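Local coordinates for protein membrane attack complex assembly inhibitor BGA71 (PDB 6FMH) that probably inhibits assembly of the complement membrane attack complex, as an outer surface protein of the Lyme disease agent Borreliella bavariensis, at residues E14-N19 against E136-L141; E84-K89 against R93-E98. All blocks are in the same frame, centred on the assembly; numbering follows the deposited sequence.

Contact 1. Residues E14-N19 against E136-L141; sequences ETAAKN and ELLMNL
Ala16 and Leu138 mark the closest backbone approach of two helical turns, their CA atoms 8.0 Å apart, and no hydrogen bond crosses between them. The spacing is bridged by methyl groups alone, a compact illustration of how a small residue on one helix can be matched by larger ones on its neighbour. Ala16 points its CB straight at segment 136-141 and meets two leucines placed one helical turn apart. The nearer is Leu141, whose CD2 comes within 3.9 Å of Ala16 CB. With CG anti to the backbone N (chi1 171°), Leu141 sends this methyl across toward the alanine, while its CD1 lies on the farther side of the branch. Leu138 leaves its backbone at an angle to the alanine, yet its CD2 stands 4.3 Å from Ala16 CB. One methyl branch of each leucine thus does the touching, and the alanine methyl faces the interval between them. The joint is small, with 82 Å² buried in total, and wholly apolar. It is widened by residues just outside the two turns: Leu138 also packs on Lys12, and Leu141 on Leu20, both of helix 12-36. A third helix, 90-123, completes the setting, for Ala17 rests on Ile122, Leu137 on Ile118 and Leu141 on Val114. The contact therefore joins the start of helix 12-36 to helix 127-163 beside helix 90-123, within an all-helical bundle.

Contact 2. Residues E84-K89 against R93-E98; sequences ETLYNK and RYTSKE
A helical hairpin, its two short segments running at 134° to one another, brings Tyr87 against Arg93 where helix 73-88 gives way to the long helix 90-123. The segment axes are 7.2 Å apart at closest approach. The nearest CA atoms, of Tyr87 and Arg93, are 4.0 Å apart, and 370 Å² is buried between the segments. Inside the angle the packing is mostly apolar: Leu86 lays its CB 4.0 Å from Ser96 CB and directs CD1 toward the methyl of Thr95. Leu86 continues onto Leu176 and Met180 of helix 173-183, while the Tyr87 ring meets Phe45 edge-to-face, so the junction also packs on helix 173-183 and on the short helix 43-46 of this all-helical fold. Tyr87 and Arg93 make the largest part of the contact. The arginine chain runs extended from the backbone and then bends at chi3, which folds its guanidinium over the tyrosine face in an offset stack, the planes 15° apart. Arg93 CD adds a CH-pi contact, 3.8 Å from the centroid of the Tyr87 ring, and the off-centre CZ a cation-pi one. The guanidinium lies near the C-terminal carbonyls of helix 73-88 and is tied to one of them, which fixes its rotation: Arg93 NE donates to Tyr87 O at 3.0 Å, nearly straight at 179°, with the acceptor lying in the guanidinium plane.

How the contacts relate
Contacts 1 and 2 lie on opposite sides of the chain's centre, with centres 35 Å apart and nearest atoms about 20 Å apart, and do not touch. Their connection is helix 90-123. Its first turns include segment 93-98 of contact 2, just after the sharp turn from helix 73-88, and its later residues Val114, Ile118 and Ile122 pack beside contact 1. Helix 127-163 follows next and supplies the second half of that contact. Along the chain contact 2 is nested within the long excursion closed by contact 1, so a local junction and a long-range pairing are linked by one helix and lie toward its opposite ends.

Contact 1. Residues E14-N19 against E136-L141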
ATOM      1  N   GLU A  14     -13.685   0.752  -7.338  1.00 30.45           N
ATOM      2  CA  GLU A  14     -12.822  -0.279  -7.916  1.00 33.72           C
ATOM      3  C   GLU A  14     -11.913   0.264  -9.028  1.00 34.49           C
ATOM      4  O   GLU A  14     -10.703  -0.020  -9.020  1.00 39.41           O
ATOM      5  CB  GLU A  14     -13.639  -1.469  -8.355  1.00 38.71           C
ATOM      6  CG  GLU A  14     -14.155  -2.298  -7.174  1.00 44.05           C
ATOM      7  CD  GLU A  14     -15.117  -3.427  -7.559  1.00 46.72           C
ATOM      8  OE1 GLU A  14     -15.872  -3.286  -8.547  1.00 46.15           O
ATOM      9  OE2 GLU A  14     -15.122  -4.449  -6.843  1.00 43.93           O
ATOM     10  N   THR A  15     -12.436   1.087  -9.935  1.00 31.32           N
ATOM     11  CA  THR A  15     -11.565   1.711 -10.965  1.00 30.62           C
ATOM     12  C   THR A  15     -10.607   2.686 -10.364  1.00 25.49           C
ATOM     13  O   THR A  15      -9.482   2.846 -10.860  1.00 25.37           O
ATOM     14  CB  THR A  15     -12.316   2.436 -12.139  1.00 31.76           C
ATOM     15  OG1 THR A  15     -13.523   3.025 -11.669  1.00 35.43           O
ATOM     16  CG2 THR A  15     -12.621   1.460 -13.261  1.00 34.67           C
ATOM     17  N   ALA A  16     -11.078   3.427  -9.378  1.00 24.08           N
ATOM     18  CA  ALA A  16     -10.230   4.431  -8.725  1.00 26.53           C
ATOM     19  C   ALA A  16      -9.016   3.782  -8.064  1.00 24.52           C
ATOM     20  O   ALA A  16      -7.889   4.173  -8.322  1.00 24.89           O
ATOM     21  CB  ALA A  16     -11.011   5.245  -7.699  1.00 26.65           C
ATOM     22  N   ALA A  17      -9.252   2.760  -7.264  1.00 23.55           N
ATOM     23  CA  ALA A  17      -8.140   1.977  -6.720  1.00 24.31           C
ATOM     24  C   ALA A  17      -7.205   1.406  -7.830  1.00 23.45           C
ATOM     25  O   ALA A  17      -5.995   1.378  -7.655  1.00 27.08           O
ATOM     26  CB  ALA A  17      -8.642   0.850  -5.806  1.00 22.13           C
ATOM     27  N   LYS A  18      -7.762   0.904  -8.911  1.00 20.12           N
ATOM     28  CA  LYS A  18      -6.958   0.248  -9.914  1.00 21.53           C
ATOM     29  C   LYS A  18      -6.004   1.259 -10.556  1.00 22.38           C
ATOM     30  O   LYS A  18      -4.811   0.975 -10.732  1.00 21.03           O
ATOM     31  CB  LYS A  18      -7.878  -0.339 -10.996  1.00 21.54           C
ATOM     32  CG  LYS A  18      -7.172  -0.969 -12.168  1.00 20.24           C
ATOM     33  CD  LYS A  18      -8.014  -0.993 -13.421  1.00 20.97           C
ATOM     34  CE  LYS A  18      -7.428  -2.004 -14.374  1.00 21.87           C
ATOM     35  NZ  LYS A  18      -6.849  -1.467 -15.626  1.00 21.74           N
ATOM     36  N   ASN A  19      -6.550   2.406 -10.960  1.00 21.68           N
ATOM     37  CA  ASN A  19      -5.747   3.415 -11.618  1.00 20.96           C
ATOM     38  C   ASN A  19      -4.687   3.937 -10.678  1.00 22.19           C
ATOM     39  O   ASN A  19      -3.594   4.248 -11.126  1.00 24.55           O
ATOM     40  CB  ASN A  19      -6.578   4.598 -12.102  1.00 20.70           C
ATOM     41  CG  ASN A  19      -7.535   4.270 -13.240  1.00 21.18           C
ATOM     42  OD1 ASN A  19      -7.348   3.323 -14.022  1.00 23.75           O
ATOM     43  ND2 ASN A  19      -8.526   5.121 -13.399  1.00 19.88           N
ATOM     44  N   GLU A 136     -17.846  10.802  -1.146  1.00 35.27           N
ATOM     45  CA  GLU A 136     -16.904  11.523  -0.328  1.00 34.75           C
ATOM     46  C   GLU A 136     -15.458  11.086  -0.549  1.00 31.50           C
ATOM     47  O   GLU A 136     -14.525  11.912  -0.615  1.00 27.81           O
ATOM     48  CB  GLU A 136     -17.290  11.365   1.133  1.00 39.74           C
ATOM     49  CG  GLU A 136     -16.302  11.993   2.119  1.00 42.98           C
ATOM     50  CD  GLU A 136     -16.691  11.757   3.566  1.00 46.85           C
ATOM     51  OE1 GLU A 136     -17.815  11.277   3.823  1.00 55.67           O
ATOM     52  OE2 GLU A 136     -15.880  12.040   4.450  1.00 48.91           O
ATOM     53  N   LEU A 137     -15.269   9.788  -0.661  1.00 27.70           N
ATOM     54  CA  LEU A 137     -13.950   9.246  -0.947  1.00 25.06           C
ATOM     55  C   LEU A 137     -13.455   9.689  -2.315  1.00 24.69           C
ATOM     56  O   LEU A 137     -12.263   9.942  -2.501  1.00 21.26           O
ATOM     57  CB  LEU A 137     -13.988   7.715  -0.873  1.00 24.89           C
ATOM     58  CG  LEU A 137     -14.249   7.113   0.518  1.00 25.69           C
ATOM     59  CD1 LEU A 137     -14.550   5.613   0.437  1.00 24.91           C
ATOM     60  CD2 LEU A 137     -13.111   7.379   1.478  1.00 24.86           C
ATOM     61  N   LEU A 138     -14.373   9.779  -3.280  1.00 24.36           N
ATOM     62  CA  LEU A 138     -13.989  10.188  -4.619  1.00 25.14           C
ATOM     63  C   LEU A 138     -13.615  11.635  -4.658  1.00 27.35           C
ATOM     64  O   LEU A 138     -12.691  12.046  -5.367  1.00 26.43           O
ATOM     65  CB  LEU A 138     -15.137   9.928  -5.583  1.00 24.58           C
ATOM     66  CG  LEU A 138     -15.429   8.464  -5.863  1.00 23.49           C
ATOM     67  CD1 LEU A 138     -16.697   8.399  -6.677  1.00 25.98           C
ATOM     68  CD2 LEU A 138     -14.276   7.783  -6.578  1.00 21.56           C
ATOM     69  N   MET A 139     -14.389  12.426  -3.923  1.00 29.54           N
ATOM     70  CA  MET A 139     -14.125  13.844  -3.828  1.00 32.33           C
ATOM     71  C   MET A 139     -12.775  14.073  -3.137  1.00 29.39           C
ATOM     72  O   MET A 139     -11.924  14.760  -3.665  1.00 33.23           O
ATOM     73  CB  MET A 139     -15.348  14.539  -3.214  1.00 42.46           C
ATOM     74  CG  MET A 139     -16.539  14.484  -4.169  1.00 46.96           C
ATOM     75  SD  MET A 139     -18.107  14.944  -3.408  1.00 56.08           S
ATOM     76  CE  MET A 139     -18.103  16.722  -3.658  1.00 57.34           C
ATOM     77  N   ASN A 140     -12.538  13.428  -2.006  1.00 27.32           N
ATOM     78  CA  ASN A 140     -11.265  13.515  -1.328  1.00 25.53           C
ATOM     79  C   ASN A 140     -10.099  13.093  -2.201  1.00 24.41           C
ATOM     80  O   ASN A 140      -9.014  13.691  -2.170  1.00 26.23           O
ATOM     81  CB  ASN A 140     -11.272  12.617  -0.079  1.00 25.87           C
ATOM     82  CG  ASN A 140     -12.147  13.182   1.039  1.00 23.72           C
ATOM     83  OD1 ASN A 140     -12.502  14.328   1.022  1.00 20.97           O
ATOM     84  ND2 ASN A 140     -12.519  12.343   1.992  1.00 25.14           N
ATOM     85  N   LEU A 141     -10.309  12.041  -2.963  1.00 22.84           N
ATOM     86  CA  LEU A 141      -9.253  11.509  -3.824  1.00 21.64           C
ATOM     87  C   LEU A 141      -8.869  12.553  -4.827  1.00 18.93           C
ATOM     88  O   LEU A 141      -7.698  12.769  -5.130  1.00 18.51           O
ATOM     89  CB  LEU A 141      -9.753  10.265  -4.566  1.00 22.66           C
ATOM     90  CG  LEU A 141      -8.842   9.716  -5.650  1.00 23.32           C
ATOM     91  CD1 LEU A 141      -7.471   9.368  -5.089  1.00 25.95           C
ATOM     92  CD2 LEU A 141      -9.527   8.523  -6.278  1.00 23.34           C
TER

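Contact 2. Residues E84-K89 against R93-E98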
ATOM      1  N   GLU A  84      19.821  21.525   0.703  1.00 20.46           N
ATOM      2  CA  GLU A  84      21.103  21.386   1.407  1.00 20.91           C
ATOM      3  C   GLU A  84      21.739  22.711   1.792  1.00 19.38           C
ATOM      4  O   GLU A  84      22.371  22.828   2.821  1.00 19.50           O
ATOM      5  CB  GLU A  84      22.074  20.578   0.569  1.00 23.34           C
ATOM      6  CG  GLU A  84      21.782  19.098   0.639  1.00 26.35           C
ATOM      7  CD  GLU A  84      22.679  18.262  -0.259  1.00 30.94           C
ATOM      8  OE1 GLU A  84      23.562  18.822  -0.923  1.00 36.95           O
ATOM      9  OE2 GLU A  84      22.529  17.031  -0.258  1.00 33.90           O
ATOM     10  N   THR A  85      21.564  23.722   0.968  1.00 18.56           N
ATOM     11  CA  THR A  85      21.895  25.081   1.390  1.00 18.28           C
ATOM     12  C   THR A  85      21.163  25.423   2.705  1.00 16.92           C
ATOM     13  O   THR A  85      21.788  25.851   3.666  1.00 15.77           O
ATOM     14  CB  THR A  85      21.470  26.078   0.311  1.00 19.43           C
ATOM     15  OG1 THR A  85      21.959  25.616  -0.968  1.00 23.34           O
ATOM     16  CG2 THR A  85      21.960  27.484   0.592  1.00 18.88           C
ATOM     17  N   LEU A  86      19.844  25.243   2.718  1.00 16.39           N
ATOM     18  CA  LEU A  86      19.010  25.640   3.853  1.00 16.38           C
ATOM     19  C   LEU A  86      19.385  24.830   5.078  1.00 16.53           C
ATOM     20  O   LEU A  86      19.479  25.386   6.178  1.00 14.84           O
ATOM     21  CB  LEU A  86      17.508  25.461   3.549  1.00 16.39           C
ATOM     22  CG  LEU A  86      16.887  26.400   2.525  1.00 16.32           C
ATOM     23  CD1 LEU A  86      15.451  26.034   2.175  1.00 15.83           C
ATOM     24  CD2 LEU A  86      16.940  27.835   2.993  1.00 16.86           C
ATOM     25  N   TYR A  87      19.619  23.536   4.868  1.00 16.87           N
ATOM     26  CA  TYR A  87      20.013  22.618   5.928  1.00 19.46           C
ATOM     27  C   TYR A  87      21.361  22.997   6.528  1.00 21.00           C
ATOM     28  O   TYR A  87      21.541  22.979   7.739  1.00 20.90           O
ATOM     29  CB  TYR A  87      20.125  21.187   5.382  1.00 22.28           C
ATOM     30  CG  TYR A  87      20.360  20.134   6.424  1.00 24.89           C
ATOM     31  CD1 TYR A  87      21.650  19.861   6.900  1.00 27.15           C
ATOM     32  CD2 TYR A  87      19.315  19.409   6.943  1.00 25.95           C
ATOM     33  CE1 TYR A  87      21.881  18.907   7.880  1.00 27.42           C
ATOM     34  CE2 TYR A  87      19.547  18.437   7.894  1.00 27.70           C
ATOM     35  CZ  TYR A  87      20.836  18.199   8.369  1.00 27.33           C
ATOM     36  OH  TYR A  87      21.079  17.238   9.339  1.00 29.67           O
ATOM     37  N   ASN A  88      22.317  23.348   5.683  1.00 22.77           N
ATOM     38  CA  ASN A  88      23.631  23.720   6.175  1.00 25.33           C
ATOM     39  C   ASN A  88      23.715  25.072   6.866  1.00 28.17           C
ATOM     40  O   ASN A  88      24.763  25.397   7.439  1.00 29.21           O
ATOM     41  CB  ASN A  88      24.663  23.654   5.067  1.00 25.43           C
ATOM     42  CG  ASN A  88      24.888  22.277   4.609  1.00 25.36           C
ATOM     43  OD1 ASN A  88      24.776  21.337   5.401  1.00 31.77           O
ATOM     44  ND2 ASN A  88      25.196  22.109   3.337  1.00 25.36           N
ATOM     45  N   LYS A  89      22.648  25.858   6.819  1.00 30.01           N
ATOM     46  CA  LYS A  89      22.570  27.054   7.637  1.00 32.18           C
ATOM     47  C   LYS A  89      21.670  26.795   8.816  1.00 30.78           C
ATOM     48  O   LYS A  89      20.456  26.825   8.690  1.00 36.53           O
ATOM     49  CB  LYS A  89      22.059  28.230   6.827  1.00 35.99           C
ATOM     50  CG  LYS A  89      23.184  28.970   6.114  1.00 41.35           C
ATOM     51  CD  LYS A  89      23.819  29.970   7.056  1.00 43.03           C
ATOM     52  CE  LYS A  89      24.851  30.838   6.355  1.00 45.09           C
ATOM     53  NZ  LYS A  89      25.395  31.839   7.312  1.00 48.02           N
ATOM     54  N   ARG A  93      17.830  25.613   8.921  1.00 22.22           N
ATOM     55  CA  ARG A  93      17.701  24.173   8.792  1.00 21.67           C
ATOM     56  C   ARG A  93      16.222  23.760   8.819  1.00 23.75           C
ATOM     57  O   ARG A  93      15.762  22.999   7.975  1.00 24.21           O
ATOM     58  CB  ARG A  93      18.494  23.440   9.857  1.00 19.55           C
ATOM     59  CG  ARG A  93      18.725  21.981   9.457  1.00 20.96           C
ATOM     60  CD  ARG A  93      19.509  21.121  10.456  1.00 20.12           C
ATOM     61  NE  ARG A  93      20.947  21.341  10.163  1.00 19.87           N
ATOM     62  CZ  ARG A  93      22.026  20.901  10.821  1.00 18.91           C
ATOM     63  NH1 ARG A  93      21.916  20.203  11.921  1.00 18.67           N
ATOM     64  NH2 ARG A  93      23.236  21.201  10.370  1.00 17.91           N
ATOM     65  N   TYR A  94      15.481  24.288   9.791  1.00 26.03           N
ATOM     66  CA  TYR A  94      14.108  23.857  10.049  1.00 26.75           C
ATOM     67  C   TYR A  94      13.200  23.990   8.840  1.00 24.54           C
ATOM     68  O   TYR A  94      12.266  23.231   8.657  1.00 25.10           O
ATOM     69  CB  TYR A  94      13.524  24.652  11.228  1.00 30.19           C
ATOM     70  CG  TYR A  94      13.060  26.041  10.869  1.00 34.23           C
ATOM     71  CD1 TYR A  94      13.957  27.095  10.757  1.00 37.30           C
ATOM     72  CD2 TYR A  94      11.721  26.287  10.592  1.00 43.37           C
ATOM     73  CE1 TYR A  94      13.528  28.373  10.414  1.00 42.36           C
ATOM     74  CE2 TYR A  94      11.268  27.559  10.244  1.00 49.18           C
ATOM     75  CZ  TYR A  94      12.177  28.606  10.165  1.00 49.25           C
ATOM     76  OH  TYR A  94      11.719  29.858   9.802  1.00 53.59           O
ATOM     77  N   THR A  95      13.447  25.013   8.055  1.00 24.15           N
ATOM     78  CA  THR A  95      12.680  25.280   6.877  1.00 22.07           C
ATOM     79  C   THR A  95      12.833  24.165   5.836  1.00 24.17           C
ATOM     80  O   THR A  95      11.850  23.797   5.169  1.00 27.30           O
ATOM     81  CB  THR A  95      13.130  26.612   6.322  1.00 21.44           C
ATOM     82  OG1 THR A  95      12.968  27.600   7.349  1.00 18.89           O
ATOM     83  CG2 THR A  95      12.307  26.988   5.124  1.00 22.52           C
ATOM     84  N   SER A  96      14.031  23.576   5.724  1.00 22.34           N
ATOM     85  CA  SER A  96      14.217  22.438   4.846  1.00 20.98           C
ATOM     86  C   SER A  96      13.441  21.274   5.380  1.00 20.25           C
ATOM     87  O   SER A  96      12.786  20.548   4.645  1.00 19.88           O
ATOM     88  CB  SER A  96      15.715  22.073   4.725  1.00 22.55           C
ATOM     89  OG  SER A  96      16.311  21.846   5.988  1.00 24.92           O
ATOM     90  N   LYS A  97      13.567  21.036   6.673  1.00 20.67           N
ATOM     91  CA  LYS A  97      12.842  19.923   7.318  1.00 21.71           C
ATOM     92  C   LYS A  97      11.342  20.070   7.193  1.00 21.54           C
ATOM     93  O   LYS A  97      10.647  19.115   6.856  1.00 23.76           O
ATOM     94  CB  LYS A  97      13.215  19.822   8.792  1.00 20.98           C
ATOM     95  CG  LYS A  97      14.395  18.954   9.021  1.00 21.48           C
ATOM     96  CD  LYS A  97      14.733  18.870  10.498  1.00 23.69           C
ATOM     97  CE  LYS A  97      16.067  18.207  10.708  1.00 24.93           C
ATOM     98  NZ  LYS A  97      16.885  18.871  11.742  1.00 26.83           N
ATOM     99  N   GLU A  98      10.838  21.255   7.486  1.00 21.05           N
ATOM    100  CA  GLU A  98       9.399  21.495   7.355  1.00 22.32           C
ATOM    101  C   GLU A  98       8.908  21.261   5.919  1.00 21.21           C
ATOM    102  O   GLU A  98       7.902  20.623   5.707  1.00 18.51           O
ATOM    103  CB  GLU A  98       9.017  22.902   7.873  1.00 23.63           C
ATOM    104  CG  GLU A  98       8.715  22.868   9.358  1.00 24.53           C
ATOM    105  CD  GLU A  98       8.652  24.230  10.014  1.00 26.32           C
ATOM    106  OE1 GLU A  98       8.026  25.167   9.454  1.00 28.55           O
ATOM    107  OE2 GLU A  98       9.134  24.315  11.156  1.00 26.10           O
TER